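Local atomic coordinates of uncharacterized protein (Novosphingobium aromaticivorans, PDB entry 2RFR), a protein that is of unknown function but adopts the NTF2-like, cystatin-like fold of the SnoaL-like family, whose curved sheet and helices commonly enclose a ligand pocket. Residues Ala120-Phe125 with Arg136-Leu141; Leu40-Val45 with Lys59-Ile64; Cys81-Gly86 with Ser103-Cys108. All coordinates share one frame; numbering follows the deposited sequence. Where two conformers were deposited one is given.

Contacts 1 and 3 are two hairpins of one curved sheet, and the adjacent strands 96-109 and 112-128 make them neighbours; contact 2 ties helix 61-69 to the turn after helix 37-41. All three are largely buried, contact 1 nearest the middle of the chain. Their chemistry differs with place: contact 1 carries a buried polar cluster on the face that bears Asn121, Trp123, Arg137 and Asn139, contact 2 joins apolar packing of Ile64 to an arginine grip on a carbonyl, and contact 3 has aromatic and aliphatic side chains meeting other subunits. Contact 1 touches both others, through Trp44 packing on Trp123 and Arg137 and through Ser103 beside Asn121, whereas contacts 2 and 3 stay about 8 Å apart at their nearest atoms.

Contact 1 (Ala120-Phe125 with Arg136-Leu141); sequences ANRWTF and RRENAL
Arg137 leaves its strand with CG anti to the backbone N (chi1 -180°) and stays extended to NE, while Trp123 and Asn121 turn CG beside their own backbone N, so the three side chains run side by side on one face of the sheet. Arg137 CD lies over the six-membered ring of Trp123, 3.6 Å from its centroid, a CH-pi contact, and the guanidinium continues almost parallel to the indole, the planes 14° apart. The guanidinium edge then grips Asn121 side-on: Arg137 NH2 reaches Asn121 OD1 at 2.8 Å and Arg137 NE reaches the same oxygen at 2.9 Å. Asn139 ND2 adds a third, nearly straight bond to Asn121 OD1 at 3.0 Å. All three donors stand above the amide plane of Asn121, whose ND2 bonds Ser103 OG.

The strands of this antiparallel hairpin pair Arg122 with Glu138 and Ala120 with Ala140 as hydrogen-bonded pairs. On the face bearing these residues, Arg136 NE meets Glu138 OE2 at 2.8 Å along the strand, and Arg136 NH1 bridges to Glu49. Arg122 instead turns to the carbonyl of Leu151 in the helix 146-152 that covers this face. A water donates to both Arg122 O and Arg136 O. In this conformer, three donors on OD1 are likely to favour this turn of the Asn121 amide, and the Arg137 charge, also facing Tyr28 in a cation-pi contact, is probably stabilised by the aromatic rings and the Asn121 oxygen.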
ATOM      1  N   ALA A 120      -9.452  -6.032  -9.789  1.00  6.45           N
ATOM      2  CA  ALA A 120      -8.349  -5.383 -10.501  1.00  6.92           C
ATOM      3  C   ALA A 120      -8.740  -4.011 -10.919  1.00  6.73           C
ATOM      4  O   ALA A 120      -9.915  -3.748 -11.224  1.00  7.52           O
ATOM      5  CB  ALA A 120      -8.059  -6.215 -11.731  1.00  7.98           C
ATOM      6  N   ASN A 121      -7.750  -3.110 -11.012  0.55  6.65           N
ATOM      7  CA  ASN A 121      -7.986  -1.773 -11.536  0.55  7.14           C
ATOM      8  C   ASN A 121      -6.850  -1.376 -12.449  0.55  7.76           C
ATOM      9  O   ASN A 121      -5.686  -1.582 -12.138  0.55  8.00           O
ATOM     10  CB  ASN A 121      -7.996  -0.700 -10.431  0.55  6.46           C
ATOM     11  CG  ASN A 121      -9.016  -0.923  -9.376  0.55  9.49           C
ATOM     12  OD1 ASN A 121     -10.084  -0.357  -9.427  0.55 11.62           O
ATOM     13  ND2 ASN A 121      -8.751  -1.851  -8.452  0.55  9.49           N
ATOM     14  N   ARG A 122      -7.218  -0.702 -13.522  1.00  7.45           N
ATOM     15  CA  ARG A 122      -6.306   0.012 -14.375  1.00  7.98           C
ATOM     16  C   ARG A 122      -6.745   1.450 -14.465  1.00  7.89           C
ATOM     17  O   ARG A 122      -7.900   1.741 -14.765  1.00  8.92           O
ATOM     18  CB  ARG A 122      -6.307  -0.580 -15.799  1.00  9.93           C
ATOM     19  CG  ARG A 122      -5.230   0.085 -16.667  1.00 13.66           C
ATOM     20  CD  ARG A 122      -5.258  -0.488 -18.034  1.00 21.05           C
ATOM     21  NE  ARG A 122      -4.667  -1.791 -18.033  1.00 29.59           N
ATOM     22  CZ  ARG A 122      -3.694  -2.186 -18.833  1.00 33.82           C
ATOM     23  NH1 ARG A 122      -3.154  -1.359 -19.722  1.00 43.31           N
ATOM     24  NH2 ARG A 122      -3.284  -3.441 -18.755  1.00 28.09           N
ATOM     25  N   TRP A 123      -5.815   2.356 -14.187  1.00  7.83           N
ATOM     26  CA  TRP A 123      -6.059   3.798 -14.180  1.00  8.09           C
ATOM     27  C   TRP A 123      -5.177   4.447 -15.224  1.00  8.42           C
ATOM     28  O   TRP A 123      -4.031   4.050 -15.392  1.00  9.78           O
ATOM     29  CB  TRP A 123      -5.654   4.376 -12.854  1.00  8.95           C
ATOM     30  CG  TRP A 123      -6.339   3.985 -11.603  1.00  9.71           C
ATOM     31  CD1 TRP A 123      -6.217   2.806 -10.927  1.00 12.67           C
ATOM     32  CD2 TRP A 123      -7.150   4.832 -10.782  1.00  9.17           C
ATOM     33  NE1 TRP A 123      -6.913   2.879  -9.765  1.00 12.79           N
ATOM     34  CE2 TRP A 123      -7.462   4.116  -9.610  1.00 10.57           C
ATOM     35  CE3 TRP A 123      -7.634   6.113 -10.912  1.00  9.93           C
ATOM     36  CZ2 TRP A 123      -8.232   4.652  -8.607  1.00 11.51           C
ATOM     37  CZ3 TRP A 123      -8.378   6.664  -9.891  1.00 12.03           C
ATOM     38  CH2 TRP A 123      -8.638   5.947  -8.742  1.00 11.54           C
ATOM     39  N   THR A 124      -5.685   5.452 -15.891  1.00  8.18           N
ATOM     40  CA  THR A 124      -4.908   6.351 -16.724  1.00  8.15           C
ATOM     41  C   THR A 124      -5.002   7.744 -16.181  1.00  8.11           C
ATOM     42  O   THR A 124      -6.001   8.121 -15.563  1.00  9.47           O
ATOM     43  CB  THR A 124      -5.324   6.288 -18.149  1.00 10.16           C
ATOM     44  OG1 THR A 124      -6.652   6.745 -18.263  1.00 11.94           O
ATOM     45  CG2 THR A 124      -5.195   4.914 -18.776  1.00 13.61           C
ATOM     46  N   PHE A 125      -3.949   8.534 -16.431  1.00  8.32           N
ATOM     47  CA  PHE A 125      -3.819   9.884 -15.888  1.00  8.51           C
ATOM     48  C   PHE A 125      -3.260  10.803 -16.948  1.00  8.93           C
ATOM     49  O   PHE A 125      -2.572  10.379 -17.875  1.00  9.56           O
ATOM     50  CB  PHE A 125      -2.874   9.903 -14.683  1.00  8.76           C
ATOM     51  CG  PHE A 125      -3.226   8.960 -13.583  1.00  8.18           C
ATOM     52  CD1 PHE A 125      -2.803   7.683 -13.635  1.00  8.49           C
ATOM     53  CD2 PHE A 125      -4.033   9.329 -12.541  1.00  8.61           C
ATOM     54  CE1 PHE A 125      -3.142   6.781 -12.638  1.00  8.83           C
ATOM     55  CE2 PHE A 125      -4.404   8.434 -11.523  1.00  9.02           C
ATOM     56  CZ  PHE A 125      -3.964   7.139 -11.610  1.00  9.31           C
ATOM     57  N   ARG A 136      -9.263   7.847 -16.955  1.00  9.15           N
ATOM     58  CA  ARG A 136     -10.170   6.702 -16.952  1.00  9.51           C
ATOM     59  C   ARG A 136      -9.716   5.728 -15.881  1.00 10.16           C
ATOM     60  O   ARG A 136      -8.527   5.418 -15.736  1.00 12.16           O
ATOM     61  CB  ARG A 136     -10.173   6.022 -18.318  1.00 11.04           C
ATOM     62  CG  ARG A 136     -11.157   4.885 -18.427  1.00 12.52           C
ATOM     63  CD  ARG A 136     -11.332   4.459 -19.902  1.00 17.38           C
ATOM     64  NE  ARG A 136     -12.139   3.261 -20.104  1.00 15.56           N
ATOM     65  CZ  ARG A 136     -13.463   3.172 -20.321  1.00 19.51           C
ATOM     66  NH1 ARG A 136     -14.218   4.217 -20.347  1.00 27.35           N
ATOM     67  NH2 ARG A 136     -14.014   1.968 -20.463  1.00 25.64           N
ATOM     68  N   ARG A 137     -10.688   5.172 -15.147  1.00  8.07           N
ATOM     69  CA  ARG A 137     -10.434   4.032 -14.262  1.00  8.04           C
ATOM     70  C   ARG A 137     -11.335   2.919 -14.760  1.00  8.07           C
ATOM     71  O   ARG A 137     -12.515   3.143 -15.016  1.00  8.55           O
ATOM     72  CB  ARG A 137     -10.814   4.372 -12.818  1.00  8.42           C
ATOM     73  CG  ARG A 137     -10.575   3.226 -11.812  1.00  8.61           C
ATOM     74  CD  ARG A 137     -11.007   3.626 -10.442  1.00  9.08           C
ATOM     75  NE  ARG A 137     -10.891   2.469  -9.544  1.00  8.90           N
ATOM     76  CZ  ARG A 137     -11.215   2.536  -8.272  1.00  9.25           C
ATOM     77  NH1 ARG A 137     -11.687   3.637  -7.738  1.00 11.72           N
ATOM     78  NH2 ARG A 137     -11.046   1.478  -7.535  1.00 10.34           N
ATOM     79  N   GLU A 138     -10.772   1.713 -14.849  1.00  7.70           N
ATOM     80  CA  GLU A 138     -11.515   0.520 -15.196  1.00  7.37           C
ATOM     81  C   GLU A 138     -11.276  -0.493 -14.077  1.00  7.22           C
ATOM     82  O   GLU A 138     -10.164  -0.715 -13.646  1.00  8.52           O
ATOM     83  CB  GLU A 138     -10.982  -0.069 -16.505  1.00  9.11           C
ATOM     84  CG  GLU A 138     -11.217   0.817 -17.733  1.00 11.00           C
ATOM     85  CD  GLU A 138     -10.486   0.383 -18.940  1.00 15.29           C
ATOM     86  OE1 GLU A 138      -9.420  -0.231 -18.861  1.00 24.47           O
ATOM     87  OE2 GLU A 138     -10.933   0.762 -20.018  1.00 19.97           O
ATOM     88  N   ASN A 139     -12.340  -1.208 -13.741  0.53  7.49           N
ATOM     89  CA  ASN A 139     -12.334  -2.115 -12.631  0.53  7.56           C
ATOM     90  C   ASN A 139     -13.148  -3.371 -12.995  0.53  7.98           C
ATOM     91  O   ASN A 139     -14.140  -3.304 -13.733  0.53  8.30           O
ATOM     92  CB  ASN A 139     -12.870  -1.274 -11.447  0.53 10.04           C
ATOM     93  CG  ASN A 139     -13.331  -2.049 -10.287  0.53  9.52           C
ATOM     94  OD1 ASN A 139     -14.356  -2.693 -10.338  0.53 14.09           O
ATOM     95  ND2 ASN A 139     -12.607  -1.921  -9.171  0.53 11.99           N
ATOM     96  N   ALA A 140     -12.702  -4.539 -12.528  1.00  6.87           N
ATOM     97  CA  ALA A 140     -13.407  -5.797 -12.771  1.00  6.81           C
ATOM     98  C   ALA A 140     -13.093  -6.728 -11.601  1.00  6.96           C
ATOM     99  O   ALA A 140     -12.004  -6.699 -11.014  1.00  7.29           O
ATOM    100  CB  ALA A 140     -12.980  -6.429 -14.081  1.00  8.85           C
ATOM    101  N   LEU A 141     -14.027  -7.610 -11.277  1.00  6.60           N
ATOM    102  CA  LEU A 141     -13.845  -8.546 -10.182  1.00  6.06           C
ATOM    103  C   LEU A 141     -12.816  -9.617 -10.513  1.00  6.37           C
ATOM    104  O   LEU A 141     -12.876 -10.211 -11.596  1.00  6.61           O
ATOM    105  CB  LEU A 141     -15.177  -9.260  -9.879  1.00  7.07           C
ATOM    106  CG  LEU A 141     -16.286  -8.394  -9.294  1.00  7.73           C
ATOM    107  CD1 LEU A 141     -17.574  -9.209  -9.256  1.00  9.11           C
ATOM    108  CD2 LEU A 141     -15.900  -7.908  -7.897  1.00  8.72           C
TER
HETATM  109  O   HOH W   1      -8.079   3.008 -17.411  1.00 16.74           O

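Contact 2 (Leu40-Val45 with Lys59-Ile64); sequences LSELWV and KGRAAI
At the start of helix 61-69, with Gly60 at its N-cap, the chain meets the type I turn Ser41-Trp44 that leads from helix 37-41 into strand 44-45. Ile64, one turn into the helix, sets its CD1 over the face of Trp44, 3.6 Å from the centroid of the five-membered ring, a CH-pi contact close to the ring normal. Its other branch, CG2, meets Leu40 CD2 at 3.6 Å, the two side chains crossing at about a right angle. These helices flank the curved sheet of the NTF2-like fold, and both Leu40 and Trp44 also pack on Tyr28 of the long helix 5-33. Arg61 runs extended from CG to NE past Ser41 O and closes side-on upon a backbone carbonyl: Arg61 NE lies 2.9 Å from Trp44 O and Arg61 NH2 lies 2.8 Å from Trp44 O, each bond bent to 144°. An alanine in place of Arg61 would remove both donors to Trp44 O and would probably loosen the turn against the helix. Glu42 CA lies over one face of the guanidinium, and the Glu42 carboxylate remains 4.9 Å away, measured from OE2 to Arg61 NH1. Ser41 CB packs against Arg61 O at 3.3 Å, while Ser41 OG turns back to Glu38 O.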
ATOM      1  N   LEU A  40     -13.957  13.579  -4.458  1.00  9.16           N
ATOM      2  CA  LEU A  40     -13.613  12.332  -5.164  1.00  8.81           C
ATOM      3  C   LEU A  40     -13.702  12.507  -6.685  1.00  8.80           C
ATOM      4  O   LEU A  40     -12.808  12.120  -7.423  1.00  8.87           O
ATOM      5  CB  LEU A  40     -14.482  11.194  -4.658  1.00  8.89           C
ATOM      6  CG  LEU A  40     -14.286   9.833  -5.282  1.00  8.51           C
ATOM      7  CD1 LEU A  40     -14.563   8.726  -4.285  1.00  9.56           C
ATOM      8  CD2 LEU A  40     -15.179   9.648  -6.563  1.00  9.99           C
ATOM      9  N   SER A  41     -14.771  13.143  -7.152  1.00  9.64           N
ATOM     10  CA  SER A  41     -14.930  13.371  -8.579  1.00  8.70           C
ATOM     11  C   SER A  41     -13.835  14.251  -9.139  1.00  9.38           C
ATOM     12  O   SER A  41     -13.446  14.085 -10.326  1.00  9.75           O
ATOM     13  CB  SER A  41     -16.314  13.934  -8.891  1.00 10.39           C
ATOM     14  OG  SER A  41     -16.435  15.327  -8.539  1.00 10.85           O
ATOM     15  N   GLU A  42     -13.312  15.167  -8.326  1.00  9.54           N
ATOM     16  CA  GLU A  42     -12.240  16.070  -8.728  1.00  9.93           C
ATOM     17  C   GLU A  42     -10.874  15.433  -8.779  1.00  9.14           C
ATOM     18  O   GLU A  42      -9.926  16.081  -9.242  1.00 11.06           O
ATOM     19  CB  GLU A  42     -12.269  17.316  -7.839  1.00 11.19           C
ATOM     20  CG  GLU A  42     -13.543  18.150  -8.042  1.00 13.51           C
ATOM     21  CD  GLU A  42     -13.806  19.194  -6.995  1.00 17.52           C
ATOM     22  OE1 GLU A  42     -13.076  19.260  -5.975  1.00 21.61           O
ATOM     23  OE2 GLU A  42     -14.779  19.967  -7.216  1.00 21.64           O
ATOM     24  N   LEU A  43     -10.746  14.163  -8.422  1.00  9.99           N
ATOM     25  CA  LEU A  43      -9.549  13.414  -8.766  1.00  9.90           C
ATOM     26  C   LEU A  43      -9.408  13.206 -10.277  1.00  8.76           C
ATOM     27  O   LEU A  43      -8.286  12.956 -10.735  1.00 10.03           O
ATOM     28  CB  LEU A  43      -9.561  12.066  -8.056  1.00  8.49           C
ATOM     29  CG  LEU A  43      -9.627  12.072  -6.522  1.00  8.91           C
ATOM     30  CD1 LEU A  43      -9.794  10.616  -6.036  1.00 10.49           C
ATOM     31  CD2 LEU A  43      -8.378  12.708  -5.904  1.00 10.88           C
ATOM     32  N   TRP A  44     -10.537  13.244 -10.992  1.00  9.15           N
ATOM     33  CA  TRP A  44     -10.593  13.106 -12.428  1.00  9.22           C
ATOM     34  C   TRP A  44     -10.639  14.433 -13.131  1.00 10.50           C
ATOM     35  O   TRP A  44     -11.080  15.439 -12.594  1.00 11.36           O
ATOM     36  CB  TRP A  44     -11.876  12.352 -12.826  1.00  9.69           C
ATOM     37  CG  TRP A  44     -11.831  10.822 -12.772  1.00  9.49           C
ATOM     38  CD1 TRP A  44     -11.666   9.970 -13.793  1.00  8.72           C
ATOM     39  CD2 TRP A  44     -12.047  10.002 -11.572  1.00  8.16           C
ATOM     40  NE1 TRP A  44     -11.759   8.691 -13.349  1.00  9.69           N
ATOM     41  CE2 TRP A  44     -12.010   8.679 -11.994  1.00  8.56           C
ATOM     42  CE3 TRP A  44     -12.317  10.270 -10.233  1.00  8.78           C
ATOM     43  CZ2 TRP A  44     -12.202   7.613 -11.118  1.00  9.83           C
ATOM     44  CZ3 TRP A  44     -12.493   9.201  -9.359  1.00  9.81           C
ATOM     45  CH2 TRP A  44     -12.448   7.895  -9.816  1.00  9.29           C
ATOM     46  N   VAL A  45     -10.213  14.404 -14.388  1.00  9.69           N
ATOM     47  CA  VAL A  45     -10.513  15.482 -15.367  1.00 10.07           C
ATOM     48  C   VAL A  45     -12.018  15.622 -15.485  1.00 10.21           C
ATOM     49  O   VAL A  45     -12.804  14.718 -15.149  1.00  9.98           O
ATOM     50  CB  VAL A  45      -9.811  15.243 -16.714  1.00 10.64           C
ATOM     51  CG1 VAL A  45      -8.285  15.201 -16.535  1.00 11.44           C
ATOM     52  CG2 VAL A  45     -10.350  14.021 -17.440  1.00 12.22           C
ATOM     53  N   LYS A  59     -19.562   8.871 -16.686  0.52  9.32           N
ATOM     54  CA  LYS A  59     -18.831   9.801 -17.551  0.52 10.98           C
ATOM     55  C   LYS A  59     -19.035  11.234 -17.084  0.52  9.98           C
ATOM     56  O   LYS A  59     -20.179  11.723 -17.061  0.52 10.24           O
ATOM     57  CB  LYS A  59     -19.319   9.662 -19.001  0.52 12.87           C
ATOM     58  CG  LYS A  59     -19.327   8.194 -19.521  0.52 11.32           C
ATOM     59  CD  LYS A  59     -19.494   8.079 -20.987  0.52 13.97           C
ATOM     60  CE  LYS A  59     -19.179   6.669 -21.435  0.52 11.48           C
ATOM     61  NZ  LYS A  59     -19.484   6.573 -22.930  0.52 18.28           N
ATOM     62  N   GLY A  60     -17.942  11.894 -16.726  1.00 10.49           N
ATOM     63  CA  GLY A  60     -17.963  13.241 -16.240  1.00 11.01           C
ATOM     64  C   GLY A  60     -18.033  13.311 -14.719  1.00 10.36           C
ATOM     65  O   GLY A  60     -18.526  12.412 -14.051  1.00 10.54           O
ATOM     66  N   ARG A  61     -17.576  14.428 -14.180  1.00 10.90           N
ATOM     67  CA  ARG A  61     -17.463  14.563 -12.746  1.00 12.07           C
ATOM     68  C   ARG A  61     -18.827  14.408 -12.066  1.00 10.88           C
ATOM     69  O   ARG A  61     -18.902  13.819 -10.991  1.00 10.82           O
ATOM     70  CB  ARG A  61     -16.802  15.886 -12.345  1.00 12.14           C
ATOM     71  CG  ARG A  61     -15.349  15.892 -12.567  1.00 12.52           C
ATOM     72  CD  ARG A  61     -14.734  17.211 -12.087  1.00 12.11           C
ATOM     73  NE  ARG A  61     -13.307  17.220 -12.283  1.00 13.22           N
ATOM     74  CZ  ARG A  61     -12.584  18.296 -12.171  1.00 13.95           C
ATOM     75  NH1 ARG A  61     -13.150  19.458 -11.804  1.00 16.68           N
ATOM     76  NH2 ARG A  61     -11.291  18.217 -12.421  1.00 18.25           N
ATOM     77  N   ALA A  62     -19.906  14.958 -12.641  1.00 11.36           N
ATOM     78  CA  ALA A  62     -21.194  14.876 -11.985  1.00 11.85           C
ATOM     79  C   ALA A  62     -21.600  13.420 -11.825  1.00 10.47           C
ATOM     80  O   ALA A  62     -22.089  13.009 -10.758  1.00 11.03           O
ATOM     81  CB  ALA A  62     -22.296  15.670 -12.752  1.00 13.81           C
ATOM     82  N   ALA A  63     -21.379  12.590 -12.843  1.00 10.71           N
ATOM     83  CA  ALA A  63     -21.766  11.197 -12.812  1.00  9.71           C
ATOM     84  C   ALA A  63     -20.908  10.417 -11.793  1.00  9.60           C
ATOM     85  O   ALA A  63     -21.389   9.513 -11.123  1.00 10.22           O
ATOM     86  CB  ALA A  63     -21.704  10.579 -14.192  1.00 11.09           C
ATOM     87  N   ILE A  64     -19.631  10.753 -11.725  1.00  9.46           N
ATOM     88  CA  ILE A  64     -18.729  10.082 -10.785  1.00  9.00           C
ATOM     89  C   ILE A  64     -19.150  10.470  -9.379  1.00  9.80           C
ATOM     90  O   ILE A  64     -19.275   9.610  -8.509  1.00 10.40           O
ATOM     91  CB  ILE A  64     -17.263  10.404 -11.087  1.00  9.69           C
ATOM     92  CG1 ILE A  64     -16.814   9.820 -12.448  1.00  9.34           C
ATOM     93  CG2 ILE A  64     -16.365   9.885  -9.908  1.00 10.11           C
ATOM     94  CD1 ILE A  64     -15.456  10.252 -12.948  1.00 11.81           C
TER

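Contact 3 (Cys81-Gly86 with Ser103-Cys108); sequences CAHFLG and SVVFRC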
ATOM      1  N   CYS A  81     -17.931   0.327   5.580  1.00  6.87           N
ATOM      2  CA  CYS A  81     -17.145  -0.143   4.459  1.00  7.72           C
ATOM      3  C   CYS A  81     -15.789   0.516   4.405  1.00  7.28           C
ATOM      4  O   CYS A  81     -15.613   1.646   4.853  1.00  8.14           O
ATOM      5  CB  CYS A  81     -17.895   0.080   3.158  1.00  7.87           C
ATOM      6  SG  CYS A  81     -18.238   1.782   2.678  1.00  8.98           S
ATOM      7  N   ALA A  82     -14.863  -0.183   3.811  1.00  6.98           N
ATOM      8  CA  ALA A  82     -13.541   0.337   3.465  1.00  7.41           C
ATOM      9  C   ALA A  82     -13.268   0.021   2.022  1.00  6.75           C
ATOM     10  O   ALA A  82     -13.309  -1.131   1.614  1.00  7.57           O
ATOM     11  CB  ALA A  82     -12.453  -0.291   4.348  1.00  8.11           C
ATOM     12  N   HIS A  83     -12.939   1.053   1.260  1.00  7.59           N
ATOM     13  CA  HIS A  83     -12.483   0.930  -0.132  1.00  7.88           C
ATOM     14  C   HIS A  83     -10.983   0.952  -0.066  1.00  9.08           C
ATOM     15  O   HIS A  83     -10.353   2.020   0.003  1.00 10.29           O
ATOM     16  CB  HIS A  83     -13.065   2.042  -1.006  1.00  9.21           C
ATOM     17  CG  HIS A  83     -14.528   1.833  -1.261  1.00  9.49           C
ATOM     18  ND1 HIS A  83     -15.507   2.064  -0.312  1.00 10.09           N
ATOM     19  CD2 HIS A  83     -15.171   1.324  -2.337  1.00 11.01           C
ATOM     20  CE1 HIS A  83     -16.684   1.694  -0.806  1.00 10.63           C
ATOM     21  NE2 HIS A  83     -16.510   1.251  -2.041  1.00 12.27           N
ATOM     22  N   PHE A  84     -10.423  -0.255   0.022  0.65  7.55           N
ATOM     23  CA  PHE A  84      -9.014  -0.462   0.286  0.65  7.24           C
ATOM     24  C   PHE A  84      -8.297  -0.734  -1.012  0.65  7.49           C
ATOM     25  O   PHE A  84      -8.428  -1.795  -1.630  0.65  7.85           O
ATOM     26  CB  PHE A  84      -8.874  -1.621   1.278  0.65  7.25           C
ATOM     27  CG  PHE A  84      -7.559  -1.688   2.003  0.65  7.78           C
ATOM     28  CD1 PHE A  84      -6.365  -1.649   1.323  0.65 12.23           C
ATOM     29  CD2 PHE A  84      -7.497  -1.881   3.354  0.65  9.19           C
ATOM     30  CE1 PHE A  84      -5.210  -1.781   1.956  0.65 12.94           C
ATOM     31  CE2 PHE A  84      -6.321  -2.007   4.007  0.65 10.18           C
ATOM     32  CZ  PHE A  84      -5.172  -1.986   3.316  0.65 10.42           C
ATOM     33  N   LEU A  85      -7.536   0.265  -1.473  1.00  7.62           N
ATOM     34  CA  LEU A  85      -6.729   0.152  -2.709  1.00  7.88           C
ATOM     35  C   LEU A  85      -5.319  -0.133  -2.285  1.00  8.34           C
ATOM     36  O   LEU A  85      -4.780   0.517  -1.397  1.00  8.91           O
ATOM     37  CB  LEU A  85      -6.819   1.388  -3.593  1.00  8.75           C
ATOM     38  CG  LEU A  85      -8.103   1.485  -4.421  1.00  9.62           C
ATOM     39  CD1 LEU A  85      -9.370   1.673  -3.589  1.00 12.82           C
ATOM     40  CD2 LEU A  85      -7.972   2.688  -5.391  1.00 11.33           C
ATOM     41  N   GLY A  86      -4.715  -1.130  -2.922  1.00  8.30           N
ATOM     42  CA  GLY A  86      -3.360  -1.491  -2.597  1.00  9.16           C
ATOM     43  C   GLY A  86      -2.346  -0.592  -3.276  1.00  8.42           C
ATOM     44  O   GLY A  86      -2.682   0.278  -4.076  1.00  9.03           O
ATOM     45  N   SER A 103      -8.035  -3.654  -5.610  1.00  8.50           N
ATOM     46  CA  SER A 103      -8.906  -3.032  -4.608  1.00  8.83           C
ATOM     47  C   SER A 103      -9.783  -4.079  -3.952  1.00  8.00           C
ATOM     48  O   SER A 103     -10.221  -5.026  -4.596  1.00  9.36           O
ATOM     49  CB  SER A 103      -9.721  -1.908  -5.243  1.00 10.16           C
ATOM     50  OG  SER A 103     -10.591  -2.349  -6.281  1.00 11.38           O
ATOM     51  N   VAL A 104      -9.993  -3.906  -2.677  1.00  7.20           N
ATOM     52  CA  VAL A 104     -10.908  -4.723  -1.910  1.00  7.46           C
ATOM     53  C   VAL A 104     -11.905  -3.799  -1.243  1.00  7.43           C
ATOM     54  O   VAL A 104     -11.487  -2.832  -0.593  1.00  9.43           O
ATOM     55  CB  VAL A 104     -10.172  -5.604  -0.854  1.00  7.86           C
ATOM     56  CG1 VAL A 104     -11.176  -6.427  -0.047  1.00 10.12           C
ATOM     57  CG2 VAL A 104      -9.125  -6.465  -1.547  1.00 10.65           C
ATOM     58  N   VAL A 105     -13.172  -4.115  -1.381  1.00  6.77           N
ATOM     59  CA  VAL A 105     -14.197  -3.467  -0.601  1.00  7.38           C
ATOM     60  C   VAL A 105     -14.508  -4.338   0.581  1.00  6.64           C
ATOM     61  O   VAL A 105     -15.051  -5.436   0.415  1.00  7.49           O
ATOM     62  CB  VAL A 105     -15.485  -3.155  -1.410  1.00  7.98           C
ATOM     63  CG1 VAL A 105     -16.484  -2.421  -0.527  1.00 10.94           C
ATOM     64  CG2 VAL A 105     -15.163  -2.381  -2.669  1.00 10.72           C
ATOM     65  N   PHE A 106     -14.118  -3.903   1.770  1.00  6.27           N
ATOM     66  CA  PHE A 106     -14.496  -4.558   3.002  1.00  7.01           C
ATOM     67  C   PHE A 106     -15.864  -4.046   3.452  1.00  7.69           C
ATOM     68  O   PHE A 106     -16.136  -2.859   3.340  1.00  9.08           O
ATOM     69  CB  PHE A 106     -13.466  -4.332   4.105  1.00  7.86           C
ATOM     70  CG  PHE A 106     -12.138  -4.974   3.835  1.00  7.67           C
ATOM     71  CD1 PHE A 106     -11.896  -6.305   4.192  1.00  8.97           C
ATOM     72  CD2 PHE A 106     -11.114  -4.263   3.210  1.00  8.54           C
ATOM     73  CE1 PHE A 106     -10.685  -6.861   3.886  1.00  8.67           C
ATOM     74  CE2 PHE A 106      -9.899  -4.825   2.933  1.00  8.99           C
ATOM     75  CZ  PHE A 106      -9.675  -6.137   3.289  1.00  9.09           C
ATOM     76  N   ARG A 107     -16.718  -4.922   3.938  1.00  7.14           N
ATOM     77  CA  ARG A 107     -18.029  -4.569   4.388  1.00  6.72           C
ATOM     78  C   ARG A 107     -18.293  -5.231   5.718  1.00  7.72           C
ATOM     79  O   ARG A 107     -17.989  -6.419   5.909  1.00  8.70           O
ATOM     80  CB  ARG A 107     -19.066  -5.047   3.373  1.00  8.37           C
ATOM     81  CG  ARG A 107     -20.531  -4.701   3.689  1.00  8.02           C
ATOM     82  CD  ARG A 107     -21.441  -5.389   2.681  1.00 10.14           C
ATOM     83  NE  ARG A 107     -22.838  -5.118   2.979  1.00 10.11           N
ATOM     84  CZ  ARG A 107     -23.844  -5.930   2.738  1.00 10.46           C
ATOM     85  NH1 ARG A 107     -23.662  -7.077   2.126  1.00 10.41           N
ATOM     86  NH2 ARG A 107     -25.048  -5.591   3.107  1.00 12.15           N
ATOM     87  N   CYS A 108     -18.904  -4.480   6.640  1.00  6.96           N
ATOM     88  CA  CYS A 108     -19.361  -5.027   7.908  1.00  6.70           C
ATOM     89  C   CYS A 108     -20.745  -5.553   7.739  1.00  7.32           C
ATOM     90  O   CYS A 108     -21.636  -4.799   7.302  1.00  8.00           O
ATOM     91  CB  CYS A 108     -19.250  -3.941   8.976  1.00  7.16           C
ATOM     92  SG  CYS A 108     -19.669  -4.486  10.634  1.00  9.56           S
TER
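Val105 CG1 lies over one face of the His83 imidazole, 4.2 Å from the ring centroid, and Val105 CG2 touches His83 CD2 at 3.7 Å. The Phe106 ring has Val104 CG1 over one face and Phe84 CB at its edge in the ring plane, 3.7 Å from Phe106 CE2. The two phenyl rings meet obliquely, their planes 65° apart and their centroids 6.0 Å from each other. The first torsions explain the meeting: Phe84 CG is anti to the backbone N (chi1 -161°), whereas Phe106 CG sits beside its own N (chi1 -66°), which brings the Phe106 rim against the root of the Phe84 side chain.

Between these two sets of side chains, strands 81-93 and 96-109 form an antiparallel hairpin. Ala82 with Phe106 and Phe84 with Val104 are its hydrogen-bonded pairs, each held by two backbone bonds; the shortest runs from Val104 N to Phe84 O at 2.8 Å and is nearly straight. Cys81, His83, Leu85, Ser103 and Val105 share the face turned to the helices. There Leu76 of helix 71-79 packs on Cys81, His83 and Val105, Leu85 CG meets Ser103 CB at 3.8 Å, and His83 ND1 bonds Asp33 OD1.

The other face meets further copies of the protein: Ala82 packs on Val118 of the third subunit and Val104 on Phe106 of the second. The hairpin thus divides its chemistry, apolar toward the subunit interface and mixed toward the helices, where the bond from ND1 to Asp33 is likely to orient the imidazole and would probably favour its protonated form.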